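Putative uncharacterized protein (Mycobacterium avium, PDB 2Z6V) is probably a sulfotransferase, expected to move a sulfuryl group from the donor PAPS to an acceptor substrate, with its physiological function not established. Local coordinates at residues Thr117-Ile122 with Phe332-His337; Asp127-Arg132 with Ala360-Arg365; Asp265-Trp270 with Glu352-Pro357. All coordinates share one frame; numbering follows the deposited sequence.

Interaction 1: residues Thr117-Ile122 with Phe332-His337; sequences TGTTVI and FHMYYH. With SO4 (sulfate ion), chain B.
Apolar packing carries most of the contact between T117-I122 and F332-H337, and M334 and I122 are its main pair. The CD1 of I122 lies 3.3 Å from M334 SD, and I122 CG2 is 3.8 Å from M334 CE, so both branches of the isoleucine meet the thioether. M334 reaches across with CG anti to the backbone N (chi1 -178°) and bends only at its last torsion; that bend turns CE toward T119, whose CG2 is 3.7 Å away. The two side chains of T119 and M334 cross at about a right angle.

Aromatic-to-backbone contact marks the other end. The Y336 ring, which also makes a cation-pi contact with R273, comes up to the turn at T117 and G118: its CD1 is 3.5 Å from T117 O, an oblique approach, while G118 O sits at the ring edge, near its plane, 4.1 Å from the same CD1. G118 has a positive phi of 66°, and its lack of a side chain lets the ring come close.

The polar contacts of the first segment centre on a sulfate ion, probably taken from the crystallisation liquor. G118 N donates to sulfate O1 (3.0 Å), whereas T120 N donates to O4 (3.2 Å); T119 N and OG1 add weak bonds to O4. K248 NZ is also hydrogen-bonded to T119 OG1. This nest of amides at the start of a helix resembles the 5'-phosphosulfate-binding loop of sulfotransferases, where the sulfate may mimic a phosphate of PAPS.

The loop leads into helix 120-126, and M334 lies near the end of edge strand 331-335. M334 and T119 also touch A271 on the neighbouring strand 267-272, M339 of helix 336-341 meets I122 and M334, and helix 343-353 covers I122 through M347 and I350.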
loop_
_atom_site.group_PDB
_atom_site.type_symbol
_atom_site.label_atom_id
_atom_site.label_comp_id
_atom_site.label_asym_id
_atom_site.label_seq_id
_atom_site.Cartn_x
_atom_site.Cartn_y
_atom_site.Cartn_z
ATOM N N THR A 117 6.243 3.327 -9.196
ATOM C CA THR A 117 7.591 3.876 -9.268
ATOM C C THR A 117 8.665 2.794 -9.284
ATOM O O THR A 117 9.854 3.106 -9.337
ATOM C CB THR A 117 7.879 4.833 -8.090
ATOM O OG1 THR A 117 7.367 4.265 -6.881
ATOM C CG2 THR A 117 7.244 6.193 -8.331
ATOM N N GLY A 118 8.242 1.529 -9.232
ATOM C CA GLY A 118 9.170 0.404 -9.256
ATOM C C GLY A 118 10.080 0.301 -8.046
ATOM O O GLY A 118 11.275 0.048 -8.177
ATOM N N THR A 119 9.496 0.470 -6.865
ATOM C CA THR A 119 10.221 0.444 -5.598
ATOM C C THR A 119 10.409 -0.941 -5.001
ATOM O O THR A 119 11.155 -1.109 -4.038
ATOM C CB THR A 119 9.490 1.309 -4.544
ATOM O OG1 THR A 119 8.262 0.669 -4.155
ATOM C CG2 THR A 119 9.170 2.686 -5.127
ATOM N N THR A 120 9.728 -1.928 -5.562
ATOM C CA THR A 120 9.817 -3.292 -5.062
ATOM C C THR A 120 11.198 -3.712 -4.537
ATOM O O THR A 120 11.304 -4.181 -3.406
ATOM C CB THR A 120 9.355 -4.298 -6.141
ATOM O OG1 THR A 120 9.624 -5.633 -5.692
ATOM C CG2 THR A 120 10.073 -4.041 -7.470
ATOM N N VAL A 121 12.249 -3.533 -5.339
ATOM C CA VAL A 121 13.601 -3.925 -4.924
ATOM C C VAL A 121 14.060 -3.411 -3.560
ATOM O O VAL A 121 14.545 -4.186 -2.729
ATOM C CB VAL A 121 14.680 -3.504 -5.959
ATOM C CG1 VAL A 121 16.066 -3.738 -5.381
ATOM C CG2 VAL A 121 14.532 -4.316 -7.236
ATOM N N ILE A 122 13.925 -2.111 -3.323
ATOM C CA ILE A 122 14.363 -1.565 -2.049
ATOM C C ILE A 122 13.614 -2.152 -0.866
ATOM O O ILE A 122 14.222 -2.389 0.177
ATOM C CB ILE A 122 14.237 -0.030 -1.976
ATOM C CG1 ILE A 122 14.993 0.463 -0.739
ATOM C CG2 ILE A 122 12.762 0.385 -1.901
ATOM C CD1 ILE A 122 14.750 1.897 -0.411
ATOM N N PHE A 332 14.945 11.339 1.439
ATOM C CA PHE A 332 16.031 10.689 0.727
ATOM C C PHE A 332 15.393 10.459 -0.632
ATOM O O PHE A 332 14.261 9.988 -0.706
ATOM C CB PHE A 332 16.424 9.331 1.312
ATOM C CG PHE A 332 17.512 8.663 0.524
ATOM C CD1 PHE A 332 18.850 8.944 0.787
ATOM C CD2 PHE A 332 17.200 7.869 -0.580
ATOM C CE1 PHE A 332 19.860 8.456 -0.043
ATOM C CE2 PHE A 332 18.202 7.375 -1.419
ATOM C CZ PHE A 332 19.534 7.671 -1.151
ATOM N N HIS A 333 16.090 10.788 -1.710
ATOM C CA HIS A 333 15.478 10.592 -3.011
ATOM C C HIS A 333 15.971 9.375 -3.752
ATOM O O HIS A 333 17.127 9.281 -4.155
ATOM C CB HIS A 333 15.621 11.855 -3.857
ATOM C CG HIS A 333 14.906 13.025 -3.269
ATOM N ND1 HIS A 333 15.566 14.122 -2.758
ATOM C CD2 HIS A 333 13.591 13.222 -3.013
ATOM C CE1 HIS A 333 14.688 14.942 -2.209
ATOM N NE2 HIS A 333 13.483 14.419 -2.349
ATOM N N MET A 334 15.060 8.433 -3.918
ATOM C CA MET A 334 15.356 7.192 -4.598
ATOM C C MET A 334 14.774 7.242 -6.008
ATOM O O MET A 334 13.558 7.285 -6.191
ATOM C CB MET A 334 14.759 6.042 -3.799
ATOM C CG MET A 334 15.020 4.680 -4.366
ATOM S SD MET A 334 14.244 3.492 -3.289
ATOM C CE MET A 334 12.509 3.662 -3.786
ATOM N N TYR A 335 15.657 7.250 -6.998
ATOM C CA TYR A 335 15.253 7.310 -8.394
ATOM C C TYR A 335 15.194 5.926 -9.013
ATOM O O TYR A 335 16.071 5.091 -8.789
ATOM C CB TYR A 335 16.234 8.178 -9.182
ATOM C CG TYR A 335 16.234 9.631 -8.759
ATOM C CD1 TYR A 335 15.355 10.548 -9.338
ATOM C CD2 TYR A 335 17.095 10.083 -7.758
ATOM C CE1 TYR A 335 15.336 11.888 -8.931
ATOM C CE2 TYR A 335 17.083 11.414 -7.342
ATOM C CZ TYR A 335 16.205 12.312 -7.931
ATOM O OH TYR A 335 16.205 13.629 -7.526
ATOM N N TYR A 336 14.148 5.691 -9.794
ATOM C CA TYR A 336 13.970 4.415 -10.474
ATOM C C TYR A 336 15.198 4.075 -11.320
ATOM O O TYR A 336 15.701 2.946 -11.285
ATOM C CB TYR A 336 12.737 4.478 -11.374
ATOM C CG TYR A 336 12.540 3.247 -12.218
ATOM C CD1 TYR A 336 12.261 2.015 -11.631
ATOM C CD2 TYR A 336 12.642 3.308 -13.608
ATOM C CE1 TYR A 336 12.086 0.869 -12.409
ATOM C CE2 TYR A 336 12.472 2.169 -14.394
ATOM C CZ TYR A 336 12.192 0.955 -13.787
ATOM O OH TYR A 336 12.005 -0.171 -14.554
ATOM N N HIS A 337 15.685 5.056 -12.075
ATOM C CA HIS A 337 16.830 4.819 -12.926
ATOM C C HIS A 337 18.090 4.454 -12.153
ATOM O O HIS A 337 18.941 3.740 -12.666
ATOM C CB HIS A 337 17.087 6.019 -13.854
ATOM C CG HIS A 337 17.449 7.291 -13.147
ATOM N ND1 HIS A 337 16.520 8.261 -12.832
ATOM C CD2 HIS A 337 18.648 7.772 -12.738
ATOM C CE1 HIS A 337 17.131 9.284 -12.264
ATOM N NE2 HIS A 337 18.421 9.013 -12.196
HETATM S S SO4 B . 5.780 -0.535 -7.552
HETATM O O1 SO4 B . 5.870 -0.294 -9.007
HETATM O O2 SO4 B . 5.262 0.668 -6.867
HETATM O O3 SO4 B . 4.874 -1.673 -7.306
HETATM O O4 SO4 B . 7.114 -0.863 -7.024
#

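Interaction 2: residues Asp127-Arg132 with Ala360-Arg365; sequences DQDPAR and AETEAR
Q128 overlaps the base of R365: Q128 OE1 lies 3.6 Å from R365 CB, and the CB atoms of the two residues are 3.9 Å apart. The glutamine bends at its second torsion (chi2 -51°), which lays its amide along helix 360-371. Y124 O takes a weak hydrogen bond from its NE2, and M366 and W369 of that helix complete its surroundings.

From there R365 runs past the loop backbone with its chain extended from CG to NE, and its CD passes Q128 O at 3.2 Å. P130 CD sits over one face of the modelled guanidinium, off-centre. The exact place of that group is doubtful, because it falls too close to the main chain of E361.

One turn earlier, T362 fits against the bend of the loop. Its OG1 is 3.6 Å from P130 CD and 3.8 Å from D129 CA, while CG2 is 4.0 Å from D129 CB, so both branches of the threonine rest on the start of the turn. These are van der Waals approaches: T362 OG1 is hydrogen-bonded to T359 OG1, and D129 OD2 to Y351 OH, which ties the aspartate to helix 343-353.

The other carboxylate oxygen, D129 OD1, accepts from A131 N at 3.0 Å with an N-H...O angle of 160°, and is met on its anti side, somewhat out of the carboxylate plane. R132 N bonds to D129 O as well, so an Asx turn and a type I beta turn both start at D129. The pair shapes the Asp-Pro bend joining helix 120-126 to edge strand 132-134, a helix-to-strand connection of the parallel alpha/beta sulfotransferase fold.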
loop_
_atom_site.group_PDB
_atom_site.type_symbol
_atom_site.label_atom_id
_atom_site.label_comp_id
_atom_site.label_asym_id
_atom_site.label_seq_id
_atom_site.Cartn_x
_atom_site.Cartn_y
_atom_site.Cartn_z
ATOM N N ASP A 127 14.585 -5.415 3.915
ATOM C CA ASP A 127 14.082 -6.545 4.679
ATOM C C ASP A 127 15.183 -7.562 4.950
ATOM O O ASP A 127 15.003 -8.480 5.752
ATOM C CB ASP A 127 12.916 -7.200 3.932
ATOM C CG ASP A 127 12.211 -8.263 4.761
ATOM O OD1 ASP A 127 11.955 -8.025 5.961
ATOM O OD2 ASP A 127 11.897 -9.337 4.205
ATOM N N GLN A 128 16.325 -7.386 4.283
ATOM C CA GLN A 128 17.476 -8.271 4.450
ATOM C C GLN A 128 18.287 -7.942 5.701
ATOM O O GLN A 128 19.144 -8.718 6.109
ATOM C CB GLN A 128 18.388 -8.186 3.232
ATOM C CG GLN A 128 17.776 -8.733 1.973
ATOM C CD GLN A 128 17.217 -10.117 2.185
ATOM O OE1 GLN A 128 17.915 -11.011 2.674
ATOM N NE2 GLN A 128 15.945 -10.307 1.826
ATOM N N ASP A 129 18.026 -6.784 6.295
ATOM C CA ASP A 129 18.724 -6.347 7.505
ATOM C C ASP A 129 17.980 -6.955 8.697
ATOM O O ASP A 129 16.835 -6.592 8.970
ATOM C CB ASP A 129 18.687 -4.819 7.585
ATOM C CG ASP A 129 19.604 -4.264 8.653
ATOM O OD1 ASP A 129 19.688 -4.871 9.744
ATOM O OD2 ASP A 129 20.229 -3.211 8.399
ATOM N N PRO A 130 18.616 -7.887 9.421
ATOM C CA PRO A 130 17.948 -8.514 10.571
ATOM C C PRO A 130 17.528 -7.594 11.717
ATOM O O PRO A 130 16.752 -7.998 12.578
ATOM C CB PRO A 130 18.946 -9.592 11.011
ATOM C CG PRO A 130 20.270 -9.045 10.564
ATOM C CD PRO A 130 19.963 -8.447 9.215
ATOM N N ALA A 131 18.026 -6.361 11.728
ATOM C CA ALA A 131 17.674 -5.409 12.788
ATOM C C ALA A 131 16.460 -4.572 12.386
ATOM O O ALA A 131 15.909 -3.805 13.184
ATOM C CB ALA A 131 18.850 -4.497 13.077
ATOM N N ARG A 132 16.052 -4.731 11.134
ATOM C CA ARG A 132 14.923 -3.989 10.608
ATOM C C ARG A 132 13.679 -4.877 10.459
ATOM O O ARG A 132 13.781 -6.040 10.067
ATOM C CB ARG A 132 15.322 -3.391 9.264
ATOM C CG ARG A 132 14.645 -2.091 8.949
ATOM C CD ARG A 132 15.271 -1.464 7.726
ATOM N NE ARG A 132 16.535 -0.796 8.017
ATOM C CZ ARG A 132 16.646 0.230 8.853
ATOM N NH1 ARG A 132 15.573 0.689 9.484
ATOM N NH2 ARG A 132 17.817 0.817 9.033
ATOM N N ALA A 360 28.492 -6.030 7.047
ATOM C CA ALA A 360 28.929 -6.866 5.945
ATOM C C ALA A 360 27.940 -7.993 5.734
ATOM O O ALA A 360 27.629 -8.353 4.603
ATOM C CB ALA A 360 30.304 -7.432 6.237
ATOM N N GLU A 361 27.442 -8.548 6.830
ATOM C CA GLU A 361 26.488 -9.645 6.748
ATOM C C GLU A 361 25.253 -9.200 5.967
ATOM O O GLU A 361 24.778 -9.912 5.072
ATOM C CB GLU A 361 26.086 -10.104 8.153
ATOM C CG GLU A 361 27.261 -10.545 9.028
ATOM C CD GLU A 361 28.291 -9.435 9.258
ATOM O OE1 GLU A 361 27.915 -8.350 9.760
ATOM O OE2 GLU A 361 29.483 -9.650 8.938
ATOM N N THR A 362 24.750 -8.012 6.308
ATOM C CA THR A 362 23.576 -7.459 5.651
ATOM C C THR A 362 23.862 -7.185 4.175
ATOM O O THR A 362 23.078 -7.564 3.301
ATOM C CB THR A 362 23.094 -6.160 6.375
ATOM O OG1 THR A 362 22.500 -6.510 7.632
ATOM C CG2 THR A 362 22.067 -5.407 5.541
ATOM N N GLU A 363 24.993 -6.542 3.898
ATOM C CA GLU A 363 25.375 -6.230 2.522
ATOM C C GLU A 363 25.442 -7.511 1.685
ATOM O O GLU A 363 25.108 -7.514 0.499
ATOM C CB GLU A 363 26.723 -5.504 2.504
ATOM C CG GLU A 363 27.211 -5.137 1.114
ATOM C CD GLU A 363 28.484 -4.294 1.131
ATOM O OE1 GLU A 363 29.427 -4.644 1.883
ATOM O OE2 GLU A 363 28.544 -3.289 0.382
ATOM N N ALA A 364 25.865 -8.603 2.311
ATOM C CA ALA A 364 25.952 -9.881 1.618
ATOM C C ALA A 364 24.554 -10.418 1.293
ATOM O O ALA A 364 24.325 -10.949 0.198
ATOM C CB ALA A 364 26.714 -10.881 2.469
ATOM N N ARG A 365 23.627 -10.280 2.246
ATOM C CA ARG A 365 22.248 -10.740 2.055
ATOM C C ARG A 365 21.602 -9.943 0.936
ATOM O O ARG A 365 20.854 -10.488 0.122
ATOM C CB ARG A 365 21.430 -10.574 3.340
ATOM C CG ARG A 365 21.990 -11.331 4.532
ATOM C CD ARG A 365 21.080 -11.236 5.738
ATOM N NE ARG A 365 21.651 -11.892 6.914
ATOM C CZ ARG A 365 22.548 -11.338 7.732
ATOM N NH1 ARG A 365 22.983 -10.102 7.510
ATOM N NH2 ARG A 365 23.011 -12.019 8.779
#

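Interaction 3: residues Asp265-Trp270 with Glu352-Pro357; sequences DARLIW and EWADEP
R267 and E356 form a salt bridge beside a Schellman motif that ends helix 343-353, where strand 267-272 enters the parallel sheet of the alpha/beta fold. D355 leaves the helix with positive phi, and its N bonds to E352 O at 2.8 Å; the turn then brings E356 toward the strand. R267 NH2 is 3.3 Å from E356 OE1 and makes a weak hydrogen bond to OE2 (3.5 Å, N-H...O angle 159°). Guanidinium and carboxylate planes stand 51° apart, which excludes a flat two-pronged pairing. OE1 has a stronger partner in R132 NH2, so two arginines converge on one carboxylate and probably keep it ionised. R267 NH2 has a further weak acceptor in R107 O, and A354 O lies at the guanidinium edge, near its plane, 3.1 Å from NH1.

The apolar half belongs to W353. With CG anti to the backbone N (chi1 170°), its indole reaches the strand, also meeting F332. Its six-membered ring does the touching: W353 CZ3 is 4.3 Å from I269 CG1, and CH2 lies 3.7 Å from both R267 CB and L268 O.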
loop_
_atom_site.group_PDB
_atom_site.type_symbol
_atom_site.label_atom_id
_atom_site.label_comp_id
_atom_site.label_asym_id
_atom_site.label_seq_id
_atom_site.Cartn_x
_atom_site.Cartn_y
_atom_site.Cartn_z
ATOM N N ASP A 265 9.059 11.799 13.682
ATOM C CA ASP A 265 10.476 11.477 13.476
ATOM C C ASP A 265 10.767 10.598 12.251
ATOM O O ASP A 265 11.906 10.152 12.046
ATOM C CB ASP A 265 11.028 10.788 14.729
ATOM C CG ASP A 265 10.328 9.453 15.036
ATOM O OD1 ASP A 265 9.181 9.216 14.571
ATOM O OD2 ASP A 265 10.935 8.641 15.768
ATOM N N ALA A 266 9.741 10.357 11.444
ATOM C CA ALA A 266 9.866 9.518 10.258
ATOM C C ALA A 266 10.954 9.917 9.267
ATOM O O ALA A 266 11.095 11.080 8.903
ATOM C CB ALA A 266 8.533 9.457 9.538
ATOM N N ARG A 267 11.724 8.930 8.834
ATOM C CA ARG A 267 12.763 9.153 7.844
ATOM C C ARG A 267 12.097 8.818 6.508
ATOM O O ARG A 267 11.868 7.659 6.175
ATOM C CB ARG A 267 13.961 8.259 8.145
ATOM C CG ARG A 267 14.615 8.663 9.440
ATOM C CD ARG A 267 15.828 7.838 9.762
ATOM N NE ARG A 267 15.479 6.481 10.169
ATOM C CZ ARG A 267 16.342 5.637 10.724
ATOM N NH1 ARG A 267 17.598 6.021 10.932
ATOM N NH2 ARG A 267 15.950 4.415 11.072
ATOM N N LEU A 268 11.777 9.868 5.762
ATOM C CA LEU A 268 11.066 9.759 4.501
ATOM C C LEU A 268 11.881 9.508 3.236
ATOM O O LEU A 268 12.691 10.340 2.816
ATOM C CB LEU A 268 10.224 11.022 4.317
ATOM C CG LEU A 268 9.358 11.430 5.520
ATOM C CD1 LEU A 268 8.779 12.821 5.278
ATOM C CD2 LEU A 268 8.244 10.415 5.746
ATOM N N ILE A 269 11.650 8.349 2.627
ATOM C CA ILE A 269 12.320 7.999 1.384
ATOM C C ILE A 269 11.311 8.273 0.284
ATOM O O ILE A 269 10.304 7.589 0.186
ATOM C CB ILE A 269 12.697 6.506 1.325
ATOM C CG1 ILE A 269 13.681 6.162 2.443
ATOM C CG2 ILE A 269 13.306 6.180 -0.029
ATOM C CD1 ILE A 269 14.042 4.709 2.487
ATOM N N TRP A 270 11.570 9.290 -0.523
ATOM C CA TRP A 270 10.683 9.648 -1.622
ATOM C C TRP A 270 11.149 8.877 -2.863
ATOM O O TRP A 270 12.292 9.029 -3.307
ATOM C CB TRP A 270 10.767 11.158 -1.867
ATOM C CG TRP A 270 9.693 11.730 -2.746
ATOM C CD1 TRP A 270 8.994 11.083 -3.722
ATOM C CD2 TRP A 270 9.246 13.094 -2.771
ATOM N NE1 TRP A 270 8.142 11.959 -4.359
ATOM C CE2 TRP A 270 8.277 13.200 -3.795
ATOM C CE3 TRP A 270 9.575 14.239 -2.028
ATOM C CZ2 TRP A 270 7.628 14.407 -4.097
ATOM C CZ3 TRP A 270 8.929 15.444 -2.329
ATOM C CH2 TRP A 270 7.966 15.515 -3.356
ATOM N N GLU A 352 23.873 5.723 4.915
ATOM C CA GLU A 352 24.677 6.871 5.341
ATOM C C GLU A 352 23.727 7.977 5.776
ATOM O O GLU A 352 23.868 8.555 6.852
ATOM C CB GLU A 352 25.541 7.401 4.197
ATOM C CG GLU A 352 26.576 6.430 3.678
ATOM C CD GLU A 352 27.287 6.968 2.447
ATOM O OE1 GLU A 352 28.117 6.225 1.865
ATOM O OE2 GLU A 352 27.011 8.133 2.063
ATOM N N TRP A 353 22.758 8.257 4.913
ATOM C CA TRP A 353 21.754 9.276 5.156
ATOM C C TRP A 353 20.975 9.007 6.438
ATOM O O TRP A 353 20.726 9.919 7.212
ATOM C CB TRP A 353 20.807 9.333 3.963
ATOM C CG TRP A 353 19.605 10.173 4.180
ATOM C CD1 TRP A 353 19.531 11.530 4.124
ATOM C CD2 TRP A 353 18.287 9.705 4.478
ATOM N NE1 TRP A 353 18.244 11.941 4.366
ATOM C CE2 TRP A 353 17.459 10.841 4.588
ATOM C CE3 TRP A 353 17.725 8.433 4.661
ATOM C CZ2 TRP A 353 16.095 10.748 4.873
ATOM C CZ3 TRP A 353 16.370 8.337 4.943
ATOM C CH2 TRP A 353 15.568 9.490 5.046
ATOM N N ALA A 354 20.587 7.757 6.664
ATOM C CA ALA A 354 19.850 7.405 7.874
ATOM C C ALA A 354 20.835 7.258 9.021
ATOM O O ALA A 354 20.456 6.954 10.147
ATOM C CB ALA A 354 19.094 6.099 7.672
ATOM N N ASP A 355 22.106 7.482 8.708
ATOM C CA ASP A 355 23.196 7.367 9.661
ATOM C C ASP A 355 23.117 6.068 10.440
ATOM O O ASP A 355 23.022 6.061 11.668
ATOM C CB ASP A 355 23.213 8.547 10.630
ATOM C CG ASP A 355 24.560 8.704 11.325
ATOM O OD1 ASP A 355 25.587 8.798 10.616
ATOM O OD2 ASP A 355 24.597 8.732 12.573
ATOM N N GLU A 356 23.151 4.964 9.706
ATOM C CA GLU A 356 23.109 3.640 10.300
ATOM C C GLU A 356 24.139 2.775 9.586
ATOM O O GLU A 356 24.335 2.892 8.369
ATOM C CB GLU A 356 21.709 3.032 10.159
ATOM C CG GLU A 356 20.652 3.719 11.013
ATOM C CD GLU A 356 19.275 3.086 10.881
ATOM O OE1 GLU A 356 18.702 3.128 9.772
ATOM O OE2 GLU A 356 18.761 2.548 11.887
ATOM N N PRO A 357 24.838 1.913 10.339
ATOM C CA PRO A 357 25.840 1.053 9.711
ATOM C C PRO A 357 25.248 -0.081 8.884
ATOM O O PRO A 357 24.276 -0.731 9.284
ATOM C CB PRO A 357 26.661 0.546 10.901
ATOM C CG PRO A 357 25.666 0.514 12.002
ATOM C CD PRO A 357 24.918 1.819 11.806
#

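Interaction 1 is the buried one, largely apolar between its segments and polar toward the sulfate; interactions 2 and 3 are only partly buried and lie farther from the chain's centre. Interactions 1 and 3 share the sheet: F332 N and O pair with L268 O and W270 N of the adjacent strand, each at 2.8 Å, and W353 packs on F332 N. Interactions 2 and 3 meet through charge instead, R132 NH2 lying 2.6 Å from E356 OE1, and they use consecutive helices, 343-353 and 360-371. Interactions 1 and 2 do not touch, although helix 120-126 runs from one to the other. Loop-to-helix packing dominates interaction 2, whereas interaction 3 combines ion pairing with indole packing.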